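Side-chain contacts in short-chain dehydrogenase/reductase SDR (Vibrio parahaemolyticus, PDB 3GUY), which probably catalyses NAD(P)(H)-dependent oxidation or reduction of a substrate that is not identified, and has a Rossmann-type fold: residues R52-D55 with Q60-E63; Q64-L69 with L111-K116; V76-G81 with L104-N109. The protein carries 2 engineered substitutions. All coordinates share one frame; numbering follows the deposited sequence.

Contact 1 of 3, residues R52-D55 with Q60-E63; sequences RARD and QEVE. Engineered in segment 52-55: Arg54 (natural residue Cys).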
# COMPACT_ATOMS: atom_id res chain seq x y z
N ARG D 52 2.72 -32.08 -18.26
CA ARG D 52 2.03 -31.76 -19.50
C ARG D 52 2.36 -30.34 -19.92
O ARG D 52 2.21 -29.42 -19.13
CB ARG D 52 0.55 -31.90 -19.30
CG ARG D 52 -0.24 -31.91 -20.57
CD ARG D 52 -1.66 -32.14 -20.26
NE ARG D 52 -2.48 -32.14 -21.47
CZ ARG D 52 -3.81 -32.13 -21.46
NH1 ARG D 52 -4.50 -32.07 -20.33
NH2 ARG D 52 -4.46 -32.14 -22.62
N ALA D 53 2.83 -30.19 -21.15
CA ALA D 53 3.07 -28.87 -21.74
C ALA D 53 1.75 -28.18 -21.92
O ALA D 53 0.83 -28.75 -22.53
CB ALA D 53 3.77 -29.02 -23.09
N ARG D 54 1.62 -26.94 -21.41
CA ARG D 54 0.42 -26.16 -21.58
C ARG D 54 0.76 -24.68 -21.75
O ARG D 54 1.75 -24.20 -21.21
CB ARG D 54 -0.50 -26.27 -20.36
CG ARG D 54 -0.87 -27.68 -19.87
CD ARG D 54 -2.19 -28.14 -20.36
NE ARG D 54 -2.12 -28.50 -21.77
CZ ARG D 54 -3.18 -28.69 -22.56
NH1 ARG D 54 -3.00 -29.04 -23.81
NH2 ARG D 54 -4.42 -28.54 -22.10
N ASP D 55 -0.05 -23.99 -22.56
CA ASP D 55 -0.08 -22.54 -22.62
C ASP D 55 -1.17 -22.06 -21.67
O ASP D 55 -2.35 -22.12 -22.00
CB ASP D 55 -0.37 -22.05 -24.06
CG ASP D 55 -0.38 -20.51 -24.18
OD1 ASP D 55 -0.15 -19.79 -23.16
OD2 ASP D 55 -0.64 -20.02 -25.31
N GLN D 60 -8.91 -22.76 -22.39
CA GLN D 60 -9.21 -24.16 -22.79
C GLN D 60 -8.08 -25.12 -22.34
O GLN D 60 -8.34 -26.20 -21.80
CB GLN D 60 -9.44 -24.26 -24.30
CG GLN D 60 -10.62 -23.41 -24.81
CD GLN D 60 -10.27 -21.96 -25.22
OE1 GLN D 60 -9.29 -21.36 -24.73
NE2 GLN D 60 -11.09 -21.40 -26.11
N GLU D 61 -6.83 -24.72 -22.55
CA GLU D 61 -5.74 -25.58 -22.15
C GLU D 61 -5.67 -25.73 -20.62
O GLU D 61 -5.35 -26.83 -20.11
CB GLU D 61 -4.40 -25.12 -22.77
CG GLU D 61 -4.36 -25.30 -24.31
CD GLU D 61 -2.94 -25.20 -24.92
OE1 GLU D 61 -1.93 -25.58 -24.27
OE2 GLU D 61 -2.84 -24.78 -26.10
N VAL D 62 -6.00 -24.68 -19.87
CA VAL D 62 -6.00 -24.73 -18.40
C VAL D 62 -7.14 -25.62 -17.86
O VAL D 62 -6.96 -26.38 -16.90
CB VAL D 62 -6.03 -23.31 -17.79
CG1 VAL D 62 -6.32 -23.34 -16.32
CG2 VAL D 62 -4.70 -22.61 -18.09
N GLU D 63 -8.29 -25.55 -18.50
CA GLU D 63 -9.43 -26.38 -18.14
C GLU D 63 -9.09 -27.86 -18.40
O GLU D 63 -9.38 -28.70 -17.58
CB GLU D 63 -10.68 -25.87 -18.89
CG GLU D 63 -11.90 -26.78 -18.97
CD GLU D 63 -12.57 -26.60 -20.35
OE1 GLU D 63 -13.22 -25.55 -20.56
OE2 GLU D 63 -12.38 -27.48 -21.23
O HOH W 1 0.33 -26.78 -25.23

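Contact 2 of 3, residues Q64-L69 with L111-K116; sequences QLFEQL and LRELVK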
# COMPACT_ATOMS: atom_id res chain seq x y z
N GLN D 64 -8.41 -28.15 -19.50
CA GLN D 64 -7.97 -29.54 -19.78
C GLN D 64 -6.88 -30.04 -18.84
O GLN D 64 -6.79 -31.23 -18.57
CB GLN D 64 -7.45 -29.68 -21.19
CG GLN D 64 -8.52 -29.58 -22.27
CD GLN D 64 -7.96 -29.03 -23.56
OE1 GLN D 64 -6.80 -29.31 -23.92
NE2 GLN D 64 -8.77 -28.23 -24.26
N LEU D 65 -6.01 -29.12 -18.40
CA LEU D 65 -4.93 -29.47 -17.49
C LEU D 65 -5.54 -30.11 -16.25
O LEU D 65 -5.16 -31.19 -15.87
CB LEU D 65 -4.02 -28.24 -17.15
CG LEU D 65 -3.01 -28.31 -15.97
CD1 LEU D 65 -1.82 -29.28 -16.20
CD2 LEU D 65 -2.48 -26.89 -15.65
N PHE D 66 -6.52 -29.46 -15.64
CA PHE D 66 -7.05 -29.96 -14.40
C PHE D 66 -8.03 -31.11 -14.57
O PHE D 66 -8.15 -31.94 -13.67
CB PHE D 66 -7.64 -28.83 -13.57
CG PHE D 66 -6.59 -27.92 -13.03
CD1 PHE D 66 -5.81 -28.31 -11.96
CD2 PHE D 66 -6.29 -26.73 -13.66
CE1 PHE D 66 -4.79 -27.50 -11.50
CE2 PHE D 66 -5.29 -25.92 -13.20
CZ PHE D 66 -4.54 -26.31 -12.12
N GLU D 67 -8.70 -31.16 -15.72
CA GLU D 67 -9.66 -32.23 -15.99
C GLU D 67 -8.95 -33.59 -15.99
O GLU D 67 -9.46 -34.57 -15.48
CB GLU D 67 -10.33 -32.01 -17.35
CG GLU D 67 -11.49 -32.96 -17.65
CD GLU D 67 -12.69 -32.75 -16.72
OE1 GLU D 67 -13.01 -31.59 -16.41
OE2 GLU D 67 -13.31 -33.76 -16.32
N GLN D 68 -7.75 -33.62 -16.55
CA GLN D 68 -7.04 -34.88 -16.75
C GLN D 68 -6.28 -35.37 -15.53
O GLN D 68 -5.65 -36.40 -15.59
CB GLN D 68 -6.10 -34.75 -17.97
CG GLN D 68 -6.83 -34.53 -19.30
CD GLN D 68 -7.74 -35.71 -19.65
OE1 GLN D 68 -8.95 -35.56 -19.88
NE2 GLN D 68 -7.16 -36.91 -19.65
N LEU D 69 -6.32 -34.64 -14.42
CA LEU D 69 -5.62 -35.08 -13.22
C LEU D 69 -6.40 -36.24 -12.63
O LEU D 69 -7.62 -36.30 -12.78
CB LEU D 69 -5.52 -33.95 -12.18
CG LEU D 69 -4.53 -32.83 -12.48
CD1 LEU D 69 -4.59 -31.81 -11.36
CD2 LEU D 69 -3.13 -33.39 -12.66
N LEU D 111 -5.97 -19.57 -11.39
CA LEU D 111 -6.77 -19.33 -10.19
C LEU D 111 -8.29 -19.50 -10.37
O LEU D 111 -9.00 -19.98 -9.46
CB LEU D 111 -6.48 -17.92 -9.57
CG LEU D 111 -7.14 -17.65 -8.23
CD1 LEU D 111 -6.66 -18.76 -7.20
CD2 LEU D 111 -6.85 -16.19 -7.71
N ARG D 112 -8.81 -19.06 -11.50
CA ARG D 112 -10.24 -19.23 -11.73
C ARG D 112 -10.61 -20.73 -11.80
O ARG D 112 -11.65 -21.14 -11.28
CB ARG D 112 -10.64 -18.54 -13.02
CG ARG D 112 -12.06 -18.79 -13.45
CD ARG D 112 -12.40 -17.99 -14.69
NE ARG D 112 -13.74 -18.37 -15.14
CZ ARG D 112 -14.00 -19.42 -15.91
NH1 ARG D 112 -13.03 -20.17 -16.42
NH2 ARG D 112 -15.26 -19.67 -16.23
N GLU D 113 -9.78 -21.50 -12.49
CA GLU D 113 -10.05 -22.93 -12.63
C GLU D 113 -9.94 -23.64 -11.27
O GLU D 113 -10.79 -24.51 -10.93
CB GLU D 113 -9.11 -23.53 -13.64
CG GLU D 113 -9.53 -24.93 -14.09
CD GLU D 113 -10.81 -24.93 -14.93
OE1 GLU D 113 -11.12 -23.89 -15.57
OE2 GLU D 113 -11.48 -25.99 -14.98
N LEU D 114 -8.94 -23.23 -10.46
CA LEU D 114 -8.84 -23.71 -9.08
C LEU D 114 -10.06 -23.40 -8.22
O LEU D 114 -10.53 -24.30 -7.48
CB LEU D 114 -7.53 -23.24 -8.42
CG LEU D 114 -6.28 -23.78 -9.09
CD1 LEU D 114 -5.04 -23.12 -8.42
CD2 LEU D 114 -6.22 -25.34 -9.04
N VAL D 115 -10.61 -22.18 -8.32
CA VAL D 115 -11.74 -21.81 -7.48
C VAL D 115 -13.02 -22.49 -7.94
O VAL D 115 -13.85 -22.88 -7.12
CB VAL D 115 -11.96 -20.28 -7.43
CG1 VAL D 115 -13.17 -19.92 -6.63
CG2 VAL D 115 -10.70 -19.58 -6.78
N LYS D 116 -13.17 -22.62 -9.24
CA LYS D 116 -14.29 -23.33 -9.87
C LYS D 116 -14.35 -24.77 -9.34
O LYS D 116 -15.38 -25.19 -8.86
CB LYS D 116 -14.12 -23.35 -11.41
CG LYS D 116 -15.39 -23.67 -12.17
CD LYS D 116 -15.24 -23.40 -13.69
CE LYS D 116 -16.59 -23.44 -14.41
NZ LYS D 116 -17.24 -22.09 -14.34

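Contact 3 of 3, residues V76-G81 with L104-N109; sequences VVHSAG and LSSAIN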
# COMPACT_ATOMS: atom_id res chain seq x y z
N VAL D 76 -1.26 -26.45 -5.05
CA VAL D 76 -0.98 -25.96 -6.37
C VAL D 76 -0.07 -24.74 -6.25
O VAL D 76 -0.38 -23.77 -5.55
CB VAL D 76 -2.25 -25.61 -7.16
CG1 VAL D 76 -1.82 -25.14 -8.52
CG2 VAL D 76 -3.24 -26.82 -7.22
N VAL D 77 1.07 -24.82 -6.89
CA VAL D 77 2.01 -23.75 -6.83
C VAL D 77 2.03 -23.11 -8.21
O VAL D 77 2.43 -23.74 -9.19
CB VAL D 77 3.39 -24.22 -6.45
CG1 VAL D 77 4.38 -23.06 -6.54
CG2 VAL D 77 3.36 -24.84 -5.04
N HIS D 78 1.64 -21.85 -8.28
CA HIS D 78 1.70 -21.16 -9.56
C HIS D 78 2.95 -20.31 -9.61
O HIS D 78 3.04 -19.31 -8.89
CB HIS D 78 0.42 -20.33 -9.77
CG HIS D 78 0.37 -19.59 -11.08
ND1 HIS D 78 0.35 -20.24 -12.29
CD2 HIS D 78 0.42 -18.27 -11.37
CE1 HIS D 78 0.34 -19.35 -13.28
NE2 HIS D 78 0.39 -18.14 -12.74
N SER D 79 3.91 -20.71 -10.42
CA SER D 79 5.17 -20.00 -10.62
C SER D 79 5.46 -19.57 -12.07
O SER D 79 6.56 -19.06 -12.35
CB SER D 79 6.35 -20.79 -10.04
OG SER D 79 6.89 -21.76 -10.95
N ALA D 80 4.50 -19.75 -12.97
CA ALA D 80 4.59 -19.27 -14.34
C ALA D 80 4.64 -17.73 -14.49
O ALA D 80 3.91 -17.00 -13.83
CB ALA D 80 3.39 -19.82 -15.16
N GLY D 81 5.46 -17.24 -15.40
CA GLY D 81 5.57 -15.81 -15.61
C GLY D 81 6.78 -15.51 -16.42
O GLY D 81 7.54 -16.43 -16.78
N LEU D 104 -0.49 -12.23 -16.29
CA LEU D 104 -1.82 -11.92 -15.80
C LEU D 104 -2.85 -12.95 -16.30
O LEU D 104 -3.64 -13.45 -15.52
CB LEU D 104 -2.24 -10.48 -16.21
CG LEU D 104 -3.64 -10.02 -15.74
CD1 LEU D 104 -3.85 -10.28 -14.24
CD2 LEU D 104 -3.88 -8.48 -16.16
N SER D 105 -2.86 -13.22 -17.59
CA SER D 105 -3.85 -14.14 -18.13
C SER D 105 -3.63 -15.52 -17.49
O SER D 105 -4.59 -16.19 -17.07
CB SER D 105 -3.73 -14.23 -19.66
OG SER D 105 -4.10 -12.99 -20.23
N SER D 106 -2.37 -15.92 -17.41
CA SER D 106 -2.02 -17.25 -16.91
C SER D 106 -2.48 -17.38 -15.48
O SER D 106 -3.10 -18.38 -15.13
CB SER D 106 -0.52 -17.52 -17.04
OG SER D 106 0.26 -16.83 -16.05
N ALA D 107 -2.23 -16.34 -14.68
CA ALA D 107 -2.66 -16.28 -13.30
C ALA D 107 -4.18 -16.32 -13.16
O ALA D 107 -4.67 -17.04 -12.32
CB ALA D 107 -2.07 -15.05 -12.57
N ILE D 108 -4.91 -15.57 -13.97
CA ILE D 108 -6.38 -15.52 -13.88
C ILE D 108 -6.98 -16.90 -14.26
O ILE D 108 -7.86 -17.41 -13.59
CB ILE D 108 -6.98 -14.44 -14.84
CG1 ILE D 108 -6.77 -13.03 -14.29
CG2 ILE D 108 -8.48 -14.68 -15.01
CD1 ILE D 108 -7.05 -11.92 -15.36
N ASN D 109 -6.48 -17.48 -15.34
CA ASN D 109 -6.99 -18.79 -15.83
C ASN D 109 -6.72 -19.90 -14.83
O ASN D 109 -7.62 -20.64 -14.50
CB ASN D 109 -6.33 -19.16 -17.14
CG ASN D 109 -6.86 -18.36 -18.29
OD1 ASN D 109 -7.99 -17.91 -18.28
ND2 ASN D 109 -6.02 -18.16 -19.28

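Contact 1 of 3, residues R52-D55 with Q60-E63
Arg54, an engineered residue (naturally Cys), meets Glu61 twice, once at its backbone and once at its carboxylate. Two hydrogen bonds cross the contact. Arg54 NH2 donates to Glu61 O (2.8 Å) through a bent bond, in the carbonyl plane on a lone pair, although the oxygen sits somewhat out of the guanidinium plane; NH2 has a second partner in Gln64 OE1. Asp55 N reaches Glu61 OE1 at 3.0 Å along an almost straight line (177°), meeting the carboxylate from above its plane. A water bonded to Glu61 OE1 at 2.7 Å also touches Ala53 O, though weakly.

The ionic part is looser. Arg54 NH1 lies 3.7 Å from Glu61 OE1, which sits off one face of the Arg54 guanidinium, so charge alone acts here; Arg52 CZ lies over the centre of the opposite face. The Arg54 chain bends at chi2 (-97°) and chi3 (74°), and NE, in plane, donates to Ala53 O at 3.1 Å, which helps fix the group's rotation.

Asp55 OD1 accepts from Ala57 N, and Glu61 N is hydrogen-bonded to Ser58 OG. Strand 51-53, the outermost of the sheet within this chain, pairs with strand 28-32, while Val62 packs on helix 93-118.

Contact 2 of 3, residues Q64-L69 with L111-K116
Phe66 carries the largest share of this contact, with Glu113 and Leu114 on helix 93-118 taking the remainder. Phe66 CA lies 7.8 Å from Glu113 CA, the closest pair of CA atoms across the contact, and the phenylalanine side chain points at the opposite helix. CG stands anti to the carbonyl carbon (chi1 -70°), which sends the ring into the space between the helices.

Two separate parts of the ring are used: Phe66 CD2 meets Glu113 CG at 3.7 Å, whereas CE1 and CZ share Leu114 CD2, each at 3.6 Å. Both partners come in obliquely.

Glu113 takes part through its aliphatic portion. Its chain leaves anti to the backbone N and turns at chi2 (69°), and the carboxylate ends up nearly parallel to the ring, the planes being 15° apart, while the two side chains run past each other in opposite directions. The charged end is spent on Arg117, whose NE forms a salt bridge with Glu113 OE2; Arg117 also pairs through NH2 with Glu67 OE1. One arginine thus joins the acidic groups of both helices, whose oxygens Glu67 OE1 and Glu113 OE2 are 6.0 Å apart, and probably offsets their like charges.

Leu114 starts off beside the contact, but its CD2 methyl comes nearer and supplies the apolar touch. The Phe66 ring also packs against Arg117 and Tyr118, and Leu65 CG lies over the rim of one face.

Helix 59-67 and helix 93-118 are neighbours in the layer covering the sheet. Leu65 faces strand 28-32 through Tyr29 and Thr31. Leu111 and Val115 turn to helix 141-160, and Lys116 NZ bonds to Gln89 O of the second subunit.

Contact 3 of 3, residues V76-G81 with L104-N109
With CG anti to the backbone N (chi1 -179°), His78 extends its ring from the end of strand 75-78 to Ser106 and Ala107, while Ser106 holds OG between its backbone N and carbonyl carbon (chi1 76°), facing that ring. The strand and the helix belong to one beta-alpha-beta crossover of the Rossmann fold: helix 93-118 links strand 75-78 to its parallel neighbour 124-128. The residues His78 to Gly81 occupy the place where classical members of the family have their Asn-Asn-Ala-Gly motif, which stabilises the central sheet.

Ring and helix meet at close van der Waals range. The imidazole turns one edge to Ser106 OG, which lies in the ring plane. His78 NE2 also comes within 3.6 Å of Ala107 CA, an oblique approach to a backbone carbon of the helix, and Ala107 CB adds a looser touch. CA to CA, His78 and Ala107 are 7.5 Å apart and Ala80 and Ser106 7.4 Å, a spacing consistent with the small side chains of Ser106, Ala107 and Ala80.

Ser106 OG and His78 ND1 find their partners beyond the two segments. Ser106 OG donates within its own helix to Asn102 O, with a weak link to Asn103 O, and His78 ND1 is weakly bonded to Thr7 OG1. Thr7 also takes Ser79 OG at its carbonyl, joining this turn to strand 4-7. Leu56 packs on His78, Ala80 and Ser106 alike.

The far side of the helix faces the second subunit, where Leu104 meets Leu104 of that copy, consistent with the helical dimer interface common in this family. On the near side, Ala80 CB stands 4.4 Å from Ser106 OG, and that same OG is 3.6 Å from His78 NE2 and 3.7 Å from CE1.

From the N terminus, contact 1 comes first and closes the shortest loop, the turn from strand 51-53 into helix 59-67. Contact 2 opens after it on the same helix and closes a far longer loop at helix 93-118; contact 3, which joins strand 75-78 to that second helix, lies wholly within it, and no pair of contacts crosses. Contacts 1 and 2 meet where Arg54 NH2 and Gln64 OE1 lie 3.1 Å apart, and contacts 2 and 3 where Leu114 CD2 touches Val76 CG2 at 3.8 Å. Together they bind the sheet's outermost strand within this chain, its central strand and two covering helices, the longer of which reaches the second subunit.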